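Local coordinates for hypothetical protein (Nostoc punctiforme, PDB 2INB) that probably takes part, as an XisH family protein with a PDDEXK nuclease-like fold, in the site-specific recombination of nitrogen-fixation genes in cyanobacteria, at residues 96-102 with 123-129. Numbering follows the deposited sequence.
Sequences LYLAVPL and VKMLIYD
Leu98 and Val100 of strand 96-101 each give and accept a backbone hydrogen bond in parallel pairing with segment 123-129. Leu98 N gives to Lys124 O (2.8 Å), Leu98 O accepts from Leu126 N, Val100 N gives to Leu126 O and Val100 O accepts from Tyr128 N. Leu102 N adds a fifth, to Tyr128 O (2.8 Å). Pro101 has no N-H to give; its CA lies over the centre of the Tyr128 ring, 4.1 Å from the centroid, a CH-pi contact. Tyr128 CG sits between its backbone N and carbonyl carbon (chi1 63°), which swings the ring back across the neighbouring strand. Ala99 C meets the ring edge, and the hydroxyl bonds to Lys61 O. On the face with Leu98, Met125 (selenomethionine) and Ile127, Val100 CG2 lies beside Ile127 CD1 at 3.7 Å. Leu102 crosses Ile127 at about a right angle, CD1 to CG2 3.9 Å. Ala99 and Leu126 meet on the other face through their CB atoms, 4.1 Å apart. At the opposite end Tyr97 CD2 touches Lys124 CB (3.6 Å), while Lys124 NZ forms a salt bridge with the C-terminal carboxylate of Asn140. The strands are neighbours in the mixed sheet of a PDDEXK-clan fold; helices 102-106 and 112-120 link them, a beta-alpha-beta crossover.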
loop_
_atom_site.group_PDB
_atom_site.type_symbol
_atom_site.label_atom_id
_atom_site.label_comp_id
_atom_site.label_asym_id
_atom_site.label_seq_id
_atom_site.Cartn_x
_atom_site.Cartn_y
_atom_site.Cartn_z
ATOM N N LEU A 96 -14.850 -5.665 2.071
ATOM C CA LEU A 96 -13.493 -5.970 2.508
ATOM C C LEU A 96 -13.142 -5.329 3.868
ATOM O O LEU A 96 -13.349 -4.124 4.054
ATOM C CB LEU A 96 -12.443 -5.558 1.462
ATOM C CG LEU A 96 -10.969 -5.877 1.818
ATOM C CD1 LEU A 96 -10.680 -7.325 1.774
ATOM C CD2 LEU A 96 -9.987 -5.130 0.845
ATOM N N TYR A 97 -12.539 -6.148 4.754
ATOM C CA TYR A 97 -12.034 -5.711 6.041
ATOM C C TYR A 97 -10.546 -6.109 6.190
ATOM O O TYR A 97 -10.113 -7.174 5.772
ATOM C CB TYR A 97 -12.810 -6.420 7.178
ATOM C CG TYR A 97 -14.247 -6.005 7.221
ATOM C CD1 TYR A 97 -15.200 -6.636 6.411
ATOM C CD2 TYR A 97 -14.677 -4.941 8.042
ATOM C CE1 TYR A 97 -16.524 -6.205 6.396
ATOM C CE2 TYR A 97 -16.012 -4.542 8.048
ATOM C CZ TYR A 97 -16.932 -5.185 7.217
ATOM O OH TYR A 97 -18.256 -4.756 7.227
ATOM N N LEU A 98 -9.792 -5.225 6.824
ATOM C CA LEU A 98 -8.447 -5.487 7.307
ATOM C C LEU A 98 -8.518 -6.003 8.725
ATOM O O LEU A 98 -9.031 -5.321 9.612
ATOM C CB LEU A 98 -7.629 -4.193 7.313
ATOM C CG LEU A 98 -6.205 -4.236 7.891
ATOM C CD1 LEU A 98 -5.312 -5.286 7.203
ATOM C CD2 LEU A 98 -5.552 -2.846 7.959
ATOM N N ALA A 99 -8.076 -7.237 8.918
ATOM C CA ALA A 99 -8.086 -7.833 10.260
ATOM C C ALA A 99 -6.761 -7.588 10.993
ATOM O O ALA A 99 -5.717 -7.897 10.446
ATOM C CB ALA A 99 -8.369 -9.321 10.179
ATOM N N VAL A 100 -6.825 -7.019 12.198
ATOM C CA VAL A 100 -5.624 -6.826 12.961
ATOM C C VAL A 100 -5.838 -7.212 14.428
ATOM O O VAL A 100 -6.966 -7.081 14.956
ATOM C CB VAL A 100 -5.010 -5.435 12.882
ATOM C CG1 VAL A 100 -4.967 -4.906 11.400
ATOM C CG2 VAL A 100 -5.737 -4.447 13.765
ATOM N N PRO A 101 -4.768 -7.690 15.084
ATOM C CA PRO A 101 -4.878 -8.060 16.501
ATOM C C PRO A 101 -5.215 -6.888 17.409
ATOM O O PRO A 101 -4.821 -5.736 17.138
ATOM C CB PRO A 101 -3.489 -8.614 16.820
ATOM C CG PRO A 101 -2.893 -9.002 15.542
ATOM C CD PRO A 101 -3.405 -7.958 14.602
ATOM N N LEU A 102 -5.921 -7.184 18.494
ATOM C CA LEU A 102 -6.293 -6.198 19.487
ATOM C C LEU A 102 -5.062 -5.455 20.017
ATOM O O LEU A 102 -5.112 -4.233 20.185
ATOM C CB LEU A 102 -7.058 -6.851 20.667
ATOM C CG LEU A 102 -7.580 -5.875 21.720
ATOM C CD1 LEU A 102 -8.438 -4.729 21.240
ATOM C CD2 LEU A 102 -8.342 -6.713 22.788
ATOM N N VAL A 123 -10.682 2.674 5.437
ATOM C CA VAL A 123 -10.313 1.276 5.698
ATOM C C VAL A 123 -11.236 0.747 6.808
ATOM O O VAL A 123 -11.334 1.319 7.900
ATOM C CB VAL A 123 -8.830 1.166 6.103
ATOM C CG1 VAL A 123 -8.445 -0.307 6.409
ATOM C CG2 VAL A 123 -7.892 1.760 5.040
ATOM N N LYS A 124 -11.897 -0.338 6.484
ATOM C CA LYS A 124 -12.745 -1.062 7.414
ATOM C C LYS A 124 -11.884 -2.116 8.100
ATOM O O LYS A 124 -11.033 -2.735 7.432
ATOM C CB LYS A 124 -13.900 -1.694 6.647
ATOM C CG LYS A 124 -14.788 -0.715 5.913
ATOM C CD LYS A 124 -15.951 -1.439 5.247
ATOM C CE LYS A 124 -16.715 -0.553 4.324
ATOM N NZ LYS A 124 -17.369 0.569 5.021
HETATM N N MSE A 125 -12.106 -2.344 9.392
HETATM C CA MSE A 125 -11.236 -3.276 10.114
HETATM C C MSE A 125 -12.018 -4.309 10.940
HETATM O O MSE A 125 -13.158 -4.078 11.355
HETATM C CB MSE A 125 -10.240 -2.520 10.996
HETATM C CG MSE A 125 -9.272 -1.675 10.189
HETATM SE SE MSE A 125 -8.047 -0.668 11.360
HETATM C CE MSE A 125 -9.462 0.484 12.074
ATOM N N LEU A 126 -11.387 -5.456 11.122
ATOM C CA LEU A 126 -11.861 -6.501 12.011
ATOM C C LEU A 126 -10.818 -6.599 13.119
ATOM O O LEU A 126 -9.682 -6.975 12.851
ATOM C CB LEU A 126 -12.020 -7.794 11.229
ATOM C CG LEU A 126 -12.551 -9.021 11.971
ATOM C CD1 LEU A 126 -13.888 -8.657 12.636
ATOM C CD2 LEU A 126 -12.672 -10.215 11.030
ATOM N N ILE A 127 -11.178 -6.198 14.337
ATOM C CA ILE A 127 -10.243 -6.287 15.430
ATOM C C ILE A 127 -10.486 -7.600 16.164
ATOM O O ILE A 127 -11.601 -7.838 16.678
ATOM C CB ILE A 127 -10.368 -5.127 16.402
ATOM C CG1 ILE A 127 -10.409 -3.785 15.642
ATOM C CG2 ILE A 127 -9.208 -5.178 17.406
ATOM C CD1 ILE A 127 -9.257 -3.567 14.689
ATOM N N TYR A 128 -9.446 -8.433 16.226
ATOM C CA TYR A 128 -9.568 -9.785 16.831
ATOM C C TYR A 128 -8.607 -9.949 18.005
ATOM O O TYR A 128 -7.488 -9.452 17.985
ATOM C CB TYR A 128 -9.344 -10.893 15.814
ATOM C CG TYR A 128 -7.965 -10.976 15.150
ATOM C CD1 TYR A 128 -7.666 -10.199 14.014
ATOM C CD2 TYR A 128 -6.987 -11.889 15.567
ATOM C CE1 TYR A 128 -6.431 -10.284 13.399
ATOM C CE2 TYR A 128 -5.762 -11.978 14.931
ATOM C CZ TYR A 128 -5.478 -11.201 13.856
ATOM O OH TYR A 128 -4.260 -11.368 13.246
ATOM N N ASP A 129 -9.067 -10.678 19.001
ATOM C CA ASP A 129 -8.241 -10.985 20.145
ATOM C C ASP A 129 -7.576 -12.315 19.896
ATOM O O ASP A 129 -8.246 -13.299 19.660
ATOM C CB ASP A 129 -9.085 -11.006 21.421
ATOM C CG ASP A 129 -8.255 -11.278 22.641
ATOM O OD1 ASP A 129 -8.033 -12.441 22.975
ATOM O OD2 ASP A 129 -7.735 -10.315 23.241
#